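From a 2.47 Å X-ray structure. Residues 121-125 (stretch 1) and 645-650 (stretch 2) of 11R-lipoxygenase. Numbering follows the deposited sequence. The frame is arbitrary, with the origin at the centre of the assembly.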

ATOM      1  N   PHE A 121     -10.150  -1.532  28.298  1.00 45.37           N
ATOM      2  CA  PHE A 121     -10.935  -1.972  27.151  1.00 48.77           C
ATOM      3  C   PHE A 121     -10.563  -1.178  25.902  1.00 49.06           C
ATOM      4  O   PHE A 121     -11.153  -0.133  25.628  1.00 46.15           O
ATOM      5  CB  PHE A 121     -12.427  -1.825  27.448  1.00 47.74           C
ATOM      6  CG  PHE A 121     -12.897  -2.666  28.598  1.00 45.98           C
ATOM      7  CD1 PHE A 121     -12.810  -2.199  29.897  1.00 49.95           C
ATOM      8  CD2 PHE A 121     -13.420  -3.929  28.381  1.00 47.58           C
ATOM      9  CE1 PHE A 121     -13.237  -2.972  30.956  1.00 47.88           C
ATOM     10  CE2 PHE A 121     -13.848  -4.706  29.438  1.00 48.49           C
ATOM     11  CZ  PHE A 121     -13.756  -4.225  30.726  1.00 48.50           C
ATOM     12  N   PRO A 122      -9.576  -1.676  25.138  1.00 49.13           N
ATOM     13  CA  PRO A 122      -9.139  -1.015  23.904  1.00 42.83           C
ATOM     14  C   PRO A 122     -10.267  -0.991  22.880  1.00 43.48           C
ATOM     15  O   PRO A 122     -10.756  -2.051  22.490  1.00 48.60           O
ATOM     16  CB  PRO A 122      -7.982  -1.898  23.416  1.00 45.03           C
ATOM     17  CG  PRO A 122      -7.582  -2.723  24.600  1.00 46.55           C
ATOM     18  CD  PRO A 122      -8.832  -2.922  25.386  1.00 44.01           C
ATOM     19  N   CYS A 123     -10.676   0.201  22.456  1.00 43.17           N
ATOM     20  CA  CYS A 123     -11.860   0.349  21.616  1.00 42.44           C
ATOM     21  C   CYS A 123     -11.521   0.923  20.239  1.00 42.61           C
ATOM     22  O   CYS A 123     -11.426   0.182  19.260  1.00 42.32           O
ATOM     23  CB  CYS A 123     -12.889   1.233  22.324  1.00 41.89           C
ATOM     24  SG  CYS A 123     -14.425   1.470  21.411  1.00 55.28           S
ATOM     25  N   TYR A 124     -11.340   2.239  20.170  1.00 42.50           N
ATOM     26  CA  TYR A 124     -11.048   2.911  18.907  1.00 41.01           C
ATOM     27  C   TYR A 124     -12.152   2.663  17.881  1.00 40.64           C
ATOM     28  O   TYR A 124     -11.893   2.236  16.756  1.00 40.32           O
ATOM     29  CB  TYR A 124      -9.690   2.455  18.374  1.00 38.33           C
ATOM     30  CG  TYR A 124      -8.583   2.643  19.384  1.00 37.95           C
ATOM     31  CD1 TYR A 124      -8.061   3.902  19.638  1.00 38.01           C
ATOM     32  CD2 TYR A 124      -8.076   1.567  20.098  1.00 37.65           C
ATOM     33  CE1 TYR A 124      -7.057   4.085  20.567  1.00 39.96           C
ATOM     34  CE2 TYR A 124      -7.070   1.740  21.029  1.00 37.88           C
ATOM     35  CZ  TYR A 124      -6.565   3.002  21.260  1.00 40.46           C
ATOM     36  OH  TYR A 124      -5.564   3.186  22.188  1.00 45.90           O
ATOM     37  N   ARG A 125     -13.385   2.939  18.290  1.00 42.74           N
ATOM     38  CA  ARG A 125     -14.549   2.780  17.430  1.00 43.96           C
ATOM     39  C   ARG A 125     -15.547   3.896  17.705  1.00 44.46           C
ATOM     40  O   ARG A 125     -15.518   4.516  18.768  1.00 45.73           O
ATOM     41  CB  ARG A 125     -15.236   1.441  17.703  1.00 48.26           C
ATOM     42  CG  ARG A 125     -14.344   0.216  17.593  1.00 47.61           C
ATOM     43  CD  ARG A 125     -14.141  -0.214  16.154  1.00 50.58           C
ATOM     44  NE  ARG A 125     -13.804  -1.634  16.062  1.00 49.68           N
ATOM     45  CZ  ARG A 125     -14.696  -2.618  15.990  1.00 47.97           C
ATOM     46  NH1 ARG A 125     -15.998  -2.357  15.995  1.00 52.22           N
ATOM     47  NH2 ARG A 125     -14.285  -3.875  15.909  1.00 45.89           N
ATOM     48  N   TYR A 645       2.484   1.842  17.391  1.00 47.09           N
ATOM     49  CA  TYR A 645       1.150   1.316  17.655  1.00 47.12           C
ATOM     50  C   TYR A 645       0.495   2.070  18.808  1.00 48.04           C
ATOM     51  O   TYR A 645       0.298   1.518  19.889  1.00 45.84           O
ATOM     52  CB  TYR A 645       1.233  -0.172  17.993  1.00 41.74           C
ATOM     53  CG  TYR A 645       1.714  -1.041  16.853  1.00 42.33           C
ATOM     54  CD1 TYR A 645       1.103  -0.989  15.605  1.00 45.39           C
ATOM     55  CD2 TYR A 645       2.784  -1.912  17.022  1.00 37.77           C
ATOM     56  CE1 TYR A 645       1.540  -1.787  14.560  1.00 40.66           C
ATOM     57  CE2 TYR A 645       3.228  -2.711  15.983  1.00 37.80           C
ATOM     58  CZ  TYR A 645       2.603  -2.644  14.756  1.00 40.76           C
ATOM     59  OH  TYR A 645       3.043  -3.437  13.722  1.00 35.92           O
ATOM     60  N   ALA A 646       0.162   3.335  18.574  1.00 46.95           N
ATOM     61  CA  ALA A 646      -0.447   4.167  19.606  1.00 50.71           C
ATOM     62  C   ALA A 646      -1.860   3.695  19.929  1.00 46.70           C
ATOM     63  O   ALA A 646      -2.282   3.720  21.084  1.00 43.49           O
ATOM     64  CB  ALA A 646      -0.464   5.622  19.169  1.00 56.46           C
ATOM     65  N   ASP A 647      -2.586   3.260  18.902  1.00 45.71           N
ATOM     66  CA  ASP A 647      -3.941   2.752  19.081  1.00 45.32           C
ATOM     67  C   ASP A 647      -3.915   1.244  19.308  1.00 44.96           C
ATOM     68  O   ASP A 647      -4.698   0.501  18.717  1.00 42.92           O
ATOM     69  CB  ASP A 647      -4.795   3.086  17.858  1.00 42.57           C
ATOM     70  CG  ASP A 647      -4.951   4.579  17.647  1.00 48.86           C
ATOM     71  OD1 ASP A 647      -4.168   5.349  18.244  1.00 48.37           O
ATOM     72  OD2 ASP A 647      -5.853   4.983  16.881  1.00 51.90           O
ATOM     73  N   ASN A 648      -3.009   0.804  20.177  1.00 44.42           N
ATOM     74  CA  ASN A 648      -2.778  -0.616  20.412  1.00 44.27           C
ATOM     75  C   ASN A 648      -3.993  -1.333  20.995  1.00 43.01           C
ATOM     76  O   ASN A 648      -4.599  -0.870  21.962  1.00 44.27           O
ATOM     77  CB  ASN A 648      -1.580  -0.801  21.343  1.00 45.72           C
ATOM     78  CG  ASN A 648      -1.243  -2.253  21.569  1.00 42.83           C
ATOM     79  OD1 ASN A 648      -1.501  -3.102  20.716  1.00 44.69           O
ATOM     80  ND2 ASN A 648      -0.666  -2.553  22.723  1.00 46.76           N
ATOM     81  N   LEU A 649      -4.333  -2.473  20.404  1.00 39.64           N
ATOM     82  CA  LEU A 649      -5.466  -3.271  20.857  1.00 38.62           C
ATOM     83  C   LEU A 649      -5.027  -4.399  21.788  1.00 39.37           C
ATOM     84  O   LEU A 649      -5.856  -5.020  22.450  1.00 42.65           O
ATOM     85  CB  LEU A 649      -6.208  -3.856  19.655  1.00 37.46           C
ATOM     86  CG  LEU A 649      -6.791  -2.836  18.679  1.00 35.76           C
ATOM     87  CD1 LEU A 649      -7.424  -3.540  17.489  1.00 36.43           C
ATOM     88  CD2 LEU A 649      -7.806  -1.945  19.379  1.00 40.20           C
ATOM     89  N   PHE A 650      -3.725  -4.662  21.839  1.00 37.88           N
ATOM     90  CA  PHE A 650      -3.198  -5.724  22.692  1.00 37.28           C
ATOM     91  C   PHE A 650      -3.169  -5.305  24.156  1.00 39.97           C
ATOM     92  O   PHE A 650      -2.710  -4.213  24.491  1.00 41.46           O
ATOM     93  CB  PHE A 650      -1.789  -6.122  22.248  1.00 34.80           C
ATOM     94  CG  PHE A 650      -1.760  -6.986  21.021  1.00 35.22           C
ATOM     95  CD1 PHE A 650      -2.046  -8.335  21.106  1.00 32.88           C
ATOM     96  CD2 PHE A 650      -1.437  -6.451  19.784  1.00 35.36           C
ATOM     97  CE1 PHE A 650      -2.018  -9.137  19.981  1.00 31.27           C
ATOM     98  CE2 PHE A 650      -1.406  -7.247  18.658  1.00 34.65           C
ATOM     99  CZ  PHE A 650      -1.697  -8.593  18.757  1.00 34.68           C
TER
HETATM  100  O   HOH W   1      -3.642   1.250  23.191  1.00 48.08           O

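Two segments more than five hundred residues apart in one chain meet here, and their backbones do so without a shared hydrogen bond. Residues 121-124 belong to a strand that begins earlier in the chain, and the chain turns a corner at Arg125; residues 645-650 form no regular helix or strand. The backbones are nearest at Pro122 and Leu649, whose CA atoms lie 5.3 Å apart, and they are wider at Tyr124 and Asp647, where CA to CA is 7.1 Å. The wider spacing leaves room for an aromatic ring.

Within the irregular segment, two hydrogen bonds start from or end on Asn648. Phe650 N donates to Asn648 OD1 at 2.9 Å with an angle of 161°, a side-chain bond that ties Asn648 to the backbone two residues on. A weak backbone bond runs from Asn648 N to Ala646 O at 3.1 Å. Asn648 points its CA-to-CB bond away from the strand, so what it offers across the contact is its carbonyl.

On the strand, direction alternates: Pro122 and Tyr124 point toward the other segment, while Cys123 between them points away. Tyr124 has the largest covered area of any residue here, 85 Å². Asp647 covers one face of its ring: the CB sits 3.7 Å from the ring centroid and 13° off the normal, a CH-pi contact, and Asp647 CA comes to 3.4 Å from Tyr124 CZ. The acid thus packs by its aliphatic carbons as well as its carboxylate carbon, Asp647 CG lying 3.6 Å from Tyr124 CE1. At the ring edge, near its plane, Leu649 CD2 approaches Tyr124 CD2 at 3.6 Å.

Leu649 is the apolar link between the two strand residues. Its CA-to-CB bond points sideways, but with chi1 m and chi2 t the end of the side chain comes nearer, and the same CD2 methyl lies 4.0 Å from Pro122 CB. Pro122 also packs against backbone, its CG 3.6 Å from Leu649 O and its CB 3.8 Å from Asn648 O.

Water 1 supplies the polar connection that direct bonds do not. It donates to Asn648 O at 2.6 Å and is hydrogen-bonded to Tyr124 OH at 2.9 Å, joining hydroxyl to carbonyl. The rule to be read is economical: a modest 268 Å² of buried surface, one ring packed on a face and along an edge, and one water bridging its hydroxyl to the facing backbone.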